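Local coordinates for putative exported protein (Bacteroides fragilis, PDB 4RAA), which is of unknown function but folds as a six-bladed beta-propeller of the YWTD type and is probably exported, at residues G140-W144 and V160-F166; V19-L25 and F296-L300; F177-T183 and Q239-L245; Y199-T205 and I254-V259. One frame throughout, in Å; residues are numbered along the deposited sequence. Where two conformers were deposited one is given.

Contact 1: G140-W144 and V160-F166; sequences GNLLW and VVTDSLF
Trp144 and Thr162 meet because Trp144 CG stands anti to its carbonyl carbon (chi1 -54°), which lays the indole over the neighbouring strand, while Thr162 OG1 sits between its own backbone N and carbonyl carbon (chi1 81°), facing the ring. The indole NE1 donates to Thr162 OG1 at 3.2 Å, a bent bond whose acceptor is tilted from the ring plane. That hydroxyl donates to Asp163 O on a lone pair, and the same carbonyl accepts Phe166 N, closing the type I turn from Asp163 to Phe166. At the end of the turn, the Trp144 edge points at the face of Phe166 in a T-shaped pair, Trp144 CZ2 lying 3.6 Å from Phe166 CE1 with the planes 85° apart; Leu142 CD1 reaches the Phe166 rim at CE1, 3.9 Å away. Beneath them, strands 142-144 and 160-162 run antiparallel within one propeller blade. Leu142 pairs with Thr162, and Trp144 with Val160, through two backbone bonds each, Leu142 N to Thr162 O being 2.9 Å. On the reverse face Leu143 CD1 packs on Val161 CG2. Arg125 adds a cation-pi contact to Phe166. The relay thus gives the buried indole N-H and threonine hydroxyl partners and ties the indole's orientation to the turn.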
# COMPACT_ATOMS: atom_id res chain seq x y z
N GLY A 140 -10.90 7.98 12.44
CA GLY A 140 -10.33 7.58 11.14
C GLY A 140 -9.09 6.71 11.22
O GLY A 140 -8.75 6.02 10.25
N ASN A 141 -8.40 6.74 12.36
CA ASN A 141 -7.20 5.94 12.58
C ASN A 141 -7.59 4.47 12.75
O ASN A 141 -8.75 4.14 13.03
CB ASN A 141 -6.45 6.40 13.83
CG ASN A 141 -5.99 7.84 13.74
OD1 ASN A 141 -5.64 8.34 12.67
ND2 ASN A 141 -6.00 8.52 14.88
N LEU A 142 -6.60 3.60 12.64
CA LEU A 142 -6.81 2.15 12.62
C LEU A 142 -6.28 1.50 13.89
O LEU A 142 -5.17 1.83 14.31
CB LEU A 142 -6.09 1.58 11.39
CG LEU A 142 -6.39 2.28 10.05
CD1 LEU A 142 -5.41 1.82 8.97
CD2 LEU A 142 -7.84 2.07 9.62
N LEU A 143 -7.08 0.61 14.50
CA LEU A 143 -6.65 -0.17 15.67
C LEU A 143 -6.34 -1.57 15.17
O LEU A 143 -7.21 -2.21 14.58
CB LEU A 143 -7.74 -0.26 16.74
CG LEU A 143 -7.42 -1.07 18.01
CD1 LEU A 143 -6.24 -0.49 18.78
CD2 LEU A 143 -8.64 -1.16 18.92
N TRP A 144 -5.11 -2.02 15.38
CA TRP A 144 -4.63 -3.36 15.02
C TRP A 144 -4.17 -4.07 16.30
O TRP A 144 -3.79 -3.40 17.27
CB TRP A 144 -3.38 -3.28 14.14
CG TRP A 144 -3.44 -2.48 12.91
CD1 TRP A 144 -3.36 -1.11 12.81
CD2 TRP A 144 -3.47 -2.98 11.58
NE1 TRP A 144 -3.39 -0.73 11.50
CE2 TRP A 144 -3.45 -1.85 10.71
CE3 TRP A 144 -3.52 -4.26 11.03
CZ2 TRP A 144 -3.49 -1.98 9.33
CZ3 TRP A 144 -3.56 -4.40 9.64
CH2 TRP A 144 -3.54 -3.25 8.80
N VAL A 160 -1.96 -1.71 18.81
CA VAL A 160 -1.27 -0.51 18.30
C VAL A 160 -2.21 0.31 17.41
O VAL A 160 -2.95 -0.25 16.62
CB VAL A 160 0.04 -0.88 17.54
CG1 VAL A 160 -0.22 -1.77 16.33
CG2 VAL A 160 0.83 0.36 17.13
N VAL A 161 -2.15 1.64 17.55
CA VAL A 161 -2.97 2.54 16.75
C VAL A 161 -2.09 3.19 15.70
O VAL A 161 -1.04 3.73 16.04
CB VAL A 161 -3.66 3.61 17.62
CG1 VAL A 161 -4.50 4.55 16.76
CG2 VAL A 161 -4.51 2.92 18.69
N THR A 162 -2.51 3.11 14.43
CA THR A 162 -1.77 3.70 13.30
C THR A 162 -2.66 4.62 12.50
O THR A 162 -3.89 4.50 12.55
CB THR A 162 -1.25 2.64 12.29
OG1 THR A 162 -2.29 2.23 11.38
CG2 THR A 162 -0.65 1.44 13.00
N ASP A 163 -2.03 5.51 11.72
CA ASP A 163 -2.76 6.40 10.82
C ASP A 163 -3.23 5.61 9.57
O ASP A 163 -2.99 4.40 9.44
CB ASP A 163 -1.93 7.66 10.44
CG ASP A 163 -0.67 7.37 9.61
OD1 ASP A 163 -0.52 6.28 9.01
OD2 ASP A 163 0.20 8.27 9.54
N SER A 164 -3.93 6.32 8.68
CA SER A 164 -4.36 5.84 7.36
C SER A 164 -3.27 5.02 6.63
O SER A 164 -3.50 3.91 6.16
CB SER A 164 -4.73 7.10 6.53
OG SER A 164 -4.95 6.87 5.15
N LEU A 165 -2.06 5.57 6.64
CA LEU A 165 -0.90 5.05 5.90
C LEU A 165 -0.13 3.90 6.61
O LEU A 165 0.80 3.35 6.01
CB LEU A 165 0.01 6.27 5.59
CG LEU A 165 1.07 6.34 4.49
CD1 LEU A 165 0.47 6.03 3.13
CD2 LEU A 165 1.69 7.73 4.46
N PHE A 166 -0.52 3.54 7.84
CA PHE A 166 0.07 2.47 8.70
C PHE A 166 1.28 2.89 9.59
O PHE A 166 1.89 2.03 10.24
CB PHE A 166 0.45 1.14 7.98
CG PHE A 166 -0.63 0.52 7.11
CD1 PHE A 166 -2.01 0.78 7.27
CD2 PHE A 166 -0.25 -0.49 6.19
CE1 PHE A 166 -2.95 0.13 6.46
CE2 PHE A 166 -1.19 -1.15 5.41
CZ PHE A 166 -2.54 -0.84 5.54

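Contact 2: V19-L25 and F296-L300; sequences VNADSIL and FQDQL
Ala21 and Gln299 meet where two short helices of the propeller touch: a weakly bonded turn at about residues 21-24, leading into a blade strand, and the last turn of helix 293-299. The backbones come nearest at Asp22 and Leu300, whose CA atoms lie 5.3 Å apart. Asn20 occupies the N-cap position of the first helix, its OD1 accepting Asp22 N at 2.8 Å. Gln299 supplies the polar link across the contact. Extended beyond CG, its side chain runs alongside Asn20 but points the other way, and Gln299 OE1 accepts the N-H of Ala21 at 2.7 Å in a nearly straight bond (170°), the donor lying above the carbonyl plane of the amide and off its lone pairs. Two successive amides at the start of the helix are therefore taken by side-chain oxygens, one from each segment. Tyr291, from the strand before helix 293-299, is hydrogen-bonded through its hydroxyl to Val19 O and packs on Ala21 and Gln299. The other half of the contact is apolar. Phe296 CG is anti to the backbone N (chi1 -169°), directing the ring at Ala21 and Leu25; Ala21 CB lies 3.8 Å from Phe296 CE1. Leu280 and Val358 continue this apolar layer around Leu25, whose CD1 comes within 3.7 Å of Phe296 CZ.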
# COMPACT_ATOMS: atom_id res chain seq x y z
N VAL A 19 -32.81 -20.58 36.19
CA VAL A 19 -33.71 -19.97 35.21
C VAL A 19 -33.41 -20.64 33.87
O VAL A 19 -32.24 -20.81 33.51
CB VAL A 19 -33.51 -18.43 35.09
CG1 VAL A 19 -34.25 -17.85 33.88
CG2 VAL A 19 -33.96 -17.74 36.38
N ASN A 20 -34.47 -21.01 33.15
CA ASN A 20 -34.35 -21.63 31.82
C ASN A 20 -34.01 -20.52 30.80
O ASN A 20 -34.60 -19.44 30.83
CB ASN A 20 -35.67 -22.32 31.46
CG ASN A 20 -35.60 -23.12 30.16
OD1 ASN A 20 -34.89 -22.78 29.22
ND2 ASN A 20 -36.37 -24.20 30.09
N ALA A 21 -33.07 -20.82 29.90
CA ALA A 21 -32.62 -19.85 28.86
C ALA A 21 -33.69 -19.53 27.81
O ALA A 21 -33.66 -18.46 27.19
CB ALA A 21 -31.36 -20.36 28.18
N ASP A 22 -34.62 -20.47 27.62
CA ASP A 22 -35.76 -20.35 26.71
C ASP A 22 -36.63 -19.13 27.05
O ASP A 22 -37.08 -18.42 26.16
CB ASP A 22 -36.61 -21.65 26.80
CG ASP A 22 -37.60 -21.81 25.66
OD1 ASP A 22 -37.19 -21.66 24.49
OD2 ASP A 22 -38.78 -22.15 25.94
N SER A 23 -36.84 -18.87 28.34
CA SER A 23 -37.67 -17.75 28.82
C SER A 23 -37.07 -16.36 28.63
O SER A 23 -37.78 -15.44 28.23
CB SER A 23 -38.04 -17.94 30.30
OG SER A 23 -36.88 -17.92 31.11
N ILE A 24 -35.78 -16.21 28.95
CA ILE A 24 -35.08 -14.89 28.85
C ILE A 24 -34.54 -14.50 27.46
O ILE A 24 -34.10 -13.36 27.29
CB ILE A 24 -33.93 -14.73 29.90
CG1 ILE A 24 -32.86 -15.84 29.78
CG2 ILE A 24 -34.50 -14.68 31.32
CD1 ILE A 24 -31.65 -15.63 30.66
N LEU A 25 -34.58 -15.43 26.49
CA LEU A 25 -34.08 -15.19 25.12
C LEU A 25 -35.16 -15.31 24.04
O LEU A 25 -36.12 -16.09 24.20
CB LEU A 25 -32.96 -16.19 24.78
CG LEU A 25 -31.67 -16.16 25.59
CD1 LEU A 25 -30.83 -17.39 25.28
CD2 LEU A 25 -30.88 -14.88 25.33
N PHE A 296 -27.43 -25.32 27.93
CA PHE A 296 -27.90 -24.19 27.09
C PHE A 296 -28.55 -24.62 25.77
O PHE A 296 -29.65 -24.18 25.46
CB PHE A 296 -26.73 -23.23 26.80
CG PHE A 296 -27.12 -21.91 26.18
CD1 PHE A 296 -27.70 -20.91 26.95
CD2 PHE A 296 -26.84 -21.64 24.84
CE1 PHE A 296 -28.04 -19.68 26.39
CE2 PHE A 296 -27.17 -20.41 24.27
CZ PHE A 296 -27.77 -19.43 25.04
N GLN A 297 -27.87 -25.47 25.03
CA GLN A 297 -28.37 -25.96 23.72
C GLN A 297 -29.62 -26.86 23.81
O GLN A 297 -30.47 -26.81 22.92
CB GLN A 297 -27.24 -26.63 22.93
CG GLN A 297 -26.82 -27.99 23.46
CD GLN A 297 -25.45 -28.44 22.99
OE1 GLN A 297 -24.80 -27.79 22.16
NE2 GLN A 297 -25.01 -29.57 23.53
N ASP A 298 -29.70 -27.69 24.85
CA ASP A 298 -30.90 -28.53 25.11
C ASP A 298 -32.11 -27.68 25.57
O ASP A 298 -33.24 -27.96 25.18
CB ASP A 298 -30.60 -29.71 26.06
CG ASP A 298 -29.79 -30.85 25.39
OD1 ASP A 298 -29.36 -30.73 24.22
OD2 ASP A 298 -29.60 -31.89 26.05
N GLN A 299 -31.86 -26.64 26.37
CA GLN A 299 -32.93 -25.71 26.82
C GLN A 299 -33.56 -24.91 25.67
O GLN A 299 -34.76 -24.66 25.70
CB GLN A 299 -32.42 -24.74 27.90
CG GLN A 299 -32.28 -25.35 29.28
CD GLN A 299 -31.88 -24.36 30.37
OE1 GLN A 299 -31.67 -23.16 30.10
NE2 GLN A 299 -31.77 -24.84 31.59
N LEU A 300 -32.77 -24.50 24.69
CA LEU A 300 -33.28 -23.79 23.49
C LEU A 300 -33.75 -24.72 22.36
O LEU A 300 -34.27 -24.23 21.35
CB LEU A 300 -32.22 -22.82 22.95
CG LEU A 300 -31.67 -21.78 23.92
CD1 LEU A 300 -30.55 -21.00 23.26
CD2 LEU A 300 -32.78 -20.84 24.39

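Contact 3: F177-T183 and Q239-L245; sequences FKSGYTT and QGNSNYL
Tyr244 OH donates to Tyr181 O over 2.8 Å, approaching from above the carbonyl plane, and so joins two irregular loops of the propeller. One loop, 177-183, follows a blade strand; the other, 239-245, links helices 230-237 and 245-250. Tyr244 CG lies between its backbone N and carbonyl carbon (chi1 58°), which sends the ring across to the first loop. There the edge of Phe177 points at the Tyr244 face in an offset edge-to-face pair with planes at 80°, Phe177 CE2 lying 3.5 Å from Tyr244 CE2. Thr183 CB borders the edge of the same ring, and Phe202 also packs on Tyr244.

A second polar link comes from Ser179, whose OG closes an ST turn by accepting Tyr181 N and donates to Gly240 O at 3.0 Å. Gly240 lies so close beneath this loop that its CA rests 3.4 Å from Lys178 O, in a CA-H...O contact. Lys178 itself turns outward to a salt bridge with Asp156.

At the exposed end, the amide of Asn243 stacks on the Tyr181 ring, their planes 7° apart. Its OD1 also accepts Leu245 N, a capping bond ahead of the helix, while Asn243 CB sits 3.7 Å from the centroid of the Tyr181 ring, almost on the normal.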
# COMPACT_ATOMS: atom_id res chain seq x y z
N PHE A 177 3.23 -11.11 29.81
CA PHE A 177 3.51 -12.47 29.36
C PHE A 177 3.66 -12.44 27.84
O PHE A 177 2.69 -12.11 27.15
CB PHE A 177 2.40 -13.45 29.75
CG PHE A 177 2.65 -14.84 29.28
CD1 PHE A 177 3.64 -15.62 29.88
CD2 PHE A 177 1.94 -15.37 28.21
CE1 PHE A 177 3.91 -16.91 29.43
CE2 PHE A 177 2.20 -16.66 27.75
CZ PHE A 177 3.18 -17.43 28.37
N LYS A 178 4.85 -12.78 27.35
CA LYS A 178 5.16 -12.80 25.92
C LYS A 178 5.42 -14.23 25.46
O LYS A 178 6.20 -14.95 26.10
CB LYS A 178 6.35 -11.91 25.58
CG LYS A 178 6.12 -10.43 25.85
CD LYS A 178 7.19 -9.54 25.20
CE LYS A 178 8.59 -9.76 25.75
NZ LYS A 178 9.58 -8.88 25.06
N SER A 179 4.78 -14.62 24.36
CA SER A 179 4.91 -15.96 23.80
C SER A 179 4.47 -16.02 22.34
O SER A 179 3.72 -15.15 21.87
CB SER A 179 4.08 -16.97 24.61
OG SER A 179 4.15 -18.28 24.07
N GLY A 180 4.95 -17.06 21.66
CA GLY A 180 4.55 -17.37 20.29
C GLY A 180 3.18 -18.01 20.25
O GLY A 180 2.51 -17.95 19.21
N TYR A 181 2.76 -18.62 21.37
CA TYR A 181 1.48 -19.31 21.51
C TYR A 181 0.42 -18.39 22.13
O TYR A 181 0.63 -17.88 23.23
CB TYR A 181 1.69 -20.58 22.35
CG TYR A 181 2.73 -21.52 21.77
CD1 TYR A 181 2.37 -22.46 20.79
CD2 TYR A 181 4.07 -21.48 22.18
CE1 TYR A 181 3.31 -23.32 20.23
CE2 TYR A 181 5.02 -22.36 21.62
CZ TYR A 181 4.64 -23.28 20.65
OH TYR A 181 5.55 -24.14 20.09
N THR A 182 -0.69 -18.18 21.41
CA THR A 182 -1.85 -17.36 21.82
C THR A 182 -2.99 -18.28 22.21
O THR A 182 -3.18 -19.31 21.57
CB THR A 182 -2.38 -16.52 20.65
OG1 THR A 182 -1.28 -15.84 20.02
CG2 THR A 182 -3.44 -15.49 21.12
N THR A 183 -3.78 -17.89 23.20
CA THR A 183 -4.88 -18.75 23.69
C THR A 183 -6.29 -18.27 23.39
O THR A 183 -7.16 -19.11 23.13
CB THR A 183 -4.77 -19.04 25.21
OG1 THR A 183 -5.75 -20.03 25.57
CG2 THR A 183 -4.94 -17.78 26.09
N GLN A 239 8.95 -19.56 30.21
CA GLN A 239 9.11 -18.13 29.91
C GLN A 239 8.74 -17.80 28.45
O GLN A 239 9.46 -17.06 27.77
CB GLN A 239 10.54 -17.63 30.25
CG GLN A 239 11.06 -18.01 31.64
CD GLN A 239 10.32 -17.38 32.81
OE1 GLN A 239 10.08 -18.04 33.83
NE2 GLN A 239 9.96 -16.10 32.68
N GLY A 240 7.64 -18.38 27.97
CA GLY A 240 7.14 -18.13 26.61
C GLY A 240 7.62 -19.02 25.48
O GLY A 240 7.09 -18.94 24.36
N ASN A 241 8.60 -19.89 25.75
CA ASN A 241 9.17 -20.78 24.73
C ASN A 241 8.29 -21.98 24.35
O ASN A 241 8.27 -22.35 23.18
CB ASN A 241 10.54 -21.30 25.19
CG ASN A 241 11.55 -20.20 25.46
OD1 ASN A 241 12.35 -20.31 26.39
ND2 ASN A 241 11.52 -19.13 24.68
N SER A 242 7.58 -22.56 25.33
CA SER A 242 6.73 -23.77 25.12
C SER A 242 5.24 -23.49 25.16
O SER A 242 4.80 -22.48 25.73
CB SER A 242 7.06 -24.81 26.18
OG SER A 242 8.43 -25.13 26.14
N ASN A 243 4.46 -24.41 24.59
CA ASN A 243 3.00 -24.29 24.54
C ASN A 243 2.34 -24.70 25.86
O ASN A 243 2.18 -25.88 26.15
CB ASN A 243 2.41 -25.08 23.36
CG ASN A 243 0.95 -24.71 23.06
OD1 ASN A 243 0.34 -23.83 23.70
ND2 ASN A 243 0.38 -25.38 22.07
N TYR A 244 2.01 -23.69 26.65
CA TYR A 244 1.25 -23.80 27.92
C TYR A 244 -0.20 -24.27 27.79
O TYR A 244 -0.78 -24.70 28.79
CB TYR A 244 1.21 -22.43 28.63
CG TYR A 244 0.59 -21.31 27.79
CD1 TYR A 244 -0.80 -21.08 27.80
CD2 TYR A 244 1.39 -20.49 26.97
CE1 TYR A 244 -1.36 -20.06 27.02
CE2 TYR A 244 0.83 -19.48 26.20
CZ TYR A 244 -0.53 -19.26 26.22
OH TYR A 244 -1.07 -18.25 25.46
N LEU A 245 -0.81 -24.12 26.61
CA LEU A 245 -2.22 -24.46 26.36
C LEU A 245 -2.70 -25.81 26.91
O LEU A 245 -3.84 -25.91 27.36
CB LEU A 245 -2.54 -24.39 24.86
CG LEU A 245 -3.99 -24.62 24.38
CD1 LEU A 245 -4.94 -23.60 25.00
CD2 LEU A 245 -4.04 -24.57 22.86

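Contact 4: Y199-T205 and I254-V259; sequences YTPFDLT and ISYYCV
Tyr199 and Tyr257 carry the polar interactions, each reaching from its own strand to backbone atoms of the other segment. The hydroxyl of Tyr199 accepts Val259 N at 3.0 Å in a straight bond (166°). A water hydrogen-bonded to Tyr199 OH, 2.6 Å away, donates to Val259 O, so the phenol meets strand 254-259 both directly and through solvent. In the other direction Tyr257 CG lies between the backbone N and the carbonyl carbon (chi1 86°), which carries the phenol across to the type I turn from Thr200 to Asp203. Tyr257 OH lies 2.9 Å from Thr200 O and equally close to Asp203 O. Its single proton can serve either carbonyl, and which one is not settled.

Among the ring contacts, the two tyrosines lie side by side, head to tail, with planes 35° apart, an oblique pair in which Tyr199 CD2 is 3.9 Å from Tyr257 CZ. Leu204 makes a CH-pi contact, its CD2 poised over the centre of the Tyr257 face at 3.9 Å from the centroid. Pro201 O approaches that ring at its edge.

Purely aliphatic contact is limited to Leu204 and Ile254, which meet tip to tip through their CD1 atoms, 4.1 Å apart; Phe222 packs on both.

Strands 203-205 and 254-259 belong to different sheets, their axes 10.0 Å apart. The junction between blades is therefore bridged by side chains, two buried phenols lending their hydroxyls to backbone groups across it.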
# COMPACT_ATOMS: atom_id res chain seq x y z
N TYR A 199 -9.83 -6.49 24.19
CA TYR A 199 -9.54 -7.31 25.37
C TYR A 199 -8.49 -8.40 25.12
O TYR A 199 -8.28 -8.81 23.98
CB TYR A 199 -10.82 -7.94 25.93
CG TYR A 199 -11.55 -8.86 24.98
CD1 TYR A 199 -12.48 -8.37 24.06
CD2 TYR A 199 -11.31 -10.24 25.00
CE1 TYR A 199 -13.15 -9.23 23.19
CE2 TYR A 199 -11.97 -11.11 24.13
CZ TYR A 199 -12.89 -10.60 23.23
OH TYR A 199 -13.53 -11.47 22.39
N THR A 200 -7.88 -8.87 26.21
CA THR A 200 -6.79 -9.86 26.18
C THR A 200 -7.15 -11.14 26.92
O THR A 200 -8.06 -11.13 27.75
CB THR A 200 -5.51 -9.26 26.79
OG1 THR A 200 -5.72 -8.98 28.17
CG2 THR A 200 -5.11 -7.98 26.07
N PRO A 201 -6.42 -12.25 26.63
CA PRO A 201 -6.80 -13.50 27.31
C PRO A 201 -6.54 -13.61 28.80
O PRO A 201 -7.15 -14.48 29.42
CB PRO A 201 -5.99 -14.58 26.56
CG PRO A 201 -5.30 -13.88 25.43
CD PRO A 201 -5.23 -12.44 25.78
N PHE A 202 -5.68 -12.75 29.38
CA PHE A 202 -5.29 -12.83 30.81
C PHE A 202 -5.63 -11.58 31.61
O PHE A 202 -4.91 -11.20 32.54
CB PHE A 202 -3.79 -13.18 30.93
CG PHE A 202 -3.34 -14.25 29.98
CD1 PHE A 202 -3.94 -15.51 30.02
CD2 PHE A 202 -2.34 -14.02 29.04
CE1 PHE A 202 -3.55 -16.51 29.13
CE2 PHE A 202 -1.94 -15.01 28.15
CZ PHE A 202 -2.55 -16.26 28.20
N ASP A 203 -6.76 -10.97 31.27
CA ASP A 203 -7.26 -9.75 31.93
C ASP A 203 -8.77 -9.66 31.66
O ASP A 203 -9.18 -9.24 30.57
CB ASP A 203 -6.49 -8.52 31.40
CG ASP A 203 -6.96 -7.20 32.00
OD1 ASP A 203 -7.80 -7.17 32.93
OD2 ASP A 203 -6.49 -6.16 31.51
N LEU A 204 -9.58 -10.03 32.65
CA LEU A 204 -11.05 -10.01 32.53
C LEU A 204 -11.57 -8.58 32.59
O LEU A 204 -12.26 -8.18 33.54
CB LEU A 204 -11.69 -10.87 33.61
CG LEU A 204 -11.41 -12.36 33.51
CD1 LEU A 204 -11.90 -13.07 34.77
CD2 LEU A 204 -12.02 -12.97 32.25
N THR A 205 -11.24 -7.82 31.54
CA THR A 205 -11.60 -6.41 31.41
C THR A 205 -11.72 -6.07 29.93
O THR A 205 -10.89 -6.50 29.13
CB THR A 205 -10.54 -5.49 32.05
OG1 THR A 205 -10.29 -5.87 33.41
CG2 THR A 205 -10.99 -4.02 32.03
N ILE A 254 -9.56 -20.22 33.81
CA ILE A 254 -10.30 -19.97 32.56
C ILE A 254 -9.33 -20.20 31.39
O ILE A 254 -8.39 -19.43 31.19
CB ILE A 254 -10.93 -18.56 32.49
CG1 ILE A 254 -12.04 -18.44 33.53
CG2 ILE A 254 -11.50 -18.29 31.09
CD1 ILE A 254 -12.54 -17.03 33.78
N SER A 255 -9.62 -21.25 30.63
CA SER A 255 -8.81 -21.68 29.47
C SER A 255 -8.84 -20.71 28.28
O SER A 255 -7.81 -20.39 27.72
CB SER A 255 -9.27 -23.08 29.03
OG SER A 255 -8.81 -23.38 27.73
N TYR A 256 -10.05 -20.29 27.91
CA TYR A 256 -10.35 -19.41 26.77
C TYR A 256 -11.59 -18.60 27.13
O TYR A 256 -12.38 -19.03 27.96
CB TYR A 256 -10.65 -20.29 25.54
CG TYR A 256 -11.35 -19.66 24.32
CD1 TYR A 256 -12.75 -19.51 24.27
CD2 TYR A 256 -10.62 -19.28 23.19
CE1 TYR A 256 -13.38 -18.96 23.15
CE2 TYR A 256 -11.24 -18.73 22.06
CZ TYR A 256 -12.61 -18.58 22.05
OH TYR A 256 -13.20 -18.04 20.93
N TYR A 257 -11.74 -17.41 26.53
CA TYR A 257 -12.99 -16.64 26.67
C TYR A 257 -13.14 -15.64 25.54
O TYR A 257 -12.16 -14.98 25.20
CB TYR A 257 -13.13 -15.94 28.05
CG TYR A 257 -12.48 -14.57 28.20
CD1 TYR A 257 -11.12 -14.43 28.52
CD2 TYR A 257 -13.24 -13.39 28.03
CE1 TYR A 257 -10.53 -13.17 28.66
CE2 TYR A 257 -12.67 -12.13 28.17
CZ TYR A 257 -11.32 -12.02 28.49
OH TYR A 257 -10.77 -10.79 28.63
N CYS A 258 -14.34 -15.57 24.95
CA CYS A 258 -14.64 -14.60 23.89
C CYS A 258 -15.84 -13.77 24.33
O CYS A 258 -16.66 -14.23 25.11
CB CYS A 258 -14.89 -15.29 22.54
SG CYS A 258 -16.50 -16.07 22.33
N VAL A 259 -15.91 -12.53 23.86
CA VAL A 259 -17.00 -11.61 24.22
C VAL A 259 -17.60 -10.99 22.96
O VAL A 259 -16.87 -10.58 22.03
CB VAL A 259 -16.53 -10.43 25.13
CG1 VAL A 259 -17.70 -9.53 25.51
CG2 VAL A 259 -15.82 -10.95 26.38
O HOH W 1 -14.35 -10.35 20.24
O HOH W 2 -7.56 -17.29 28.94

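Overall arrangement
The four contacts illustrate how a propeller uses different chemistry at different levels of its architecture. Contact 1 lies inside one blade, where neighbouring strands share a backbone ladder. Contact 4, also buried and the nearest to the chain's centre, joins strands of separate sheets, so tyrosine side chains replace that ladder. Contacts 2 and 3 are only partly buried: the former brings together distant parts of the chain through short helices, the latter pairs two loops. Contacts 3 and 4 alternate along the sequence and touch, Thr183 OG1 probably bonding Ser255 O while its methyl packs on Pro201. Contacts 1 and 2 lie on opposite sides of the chain's centre, about 41 Å between centres.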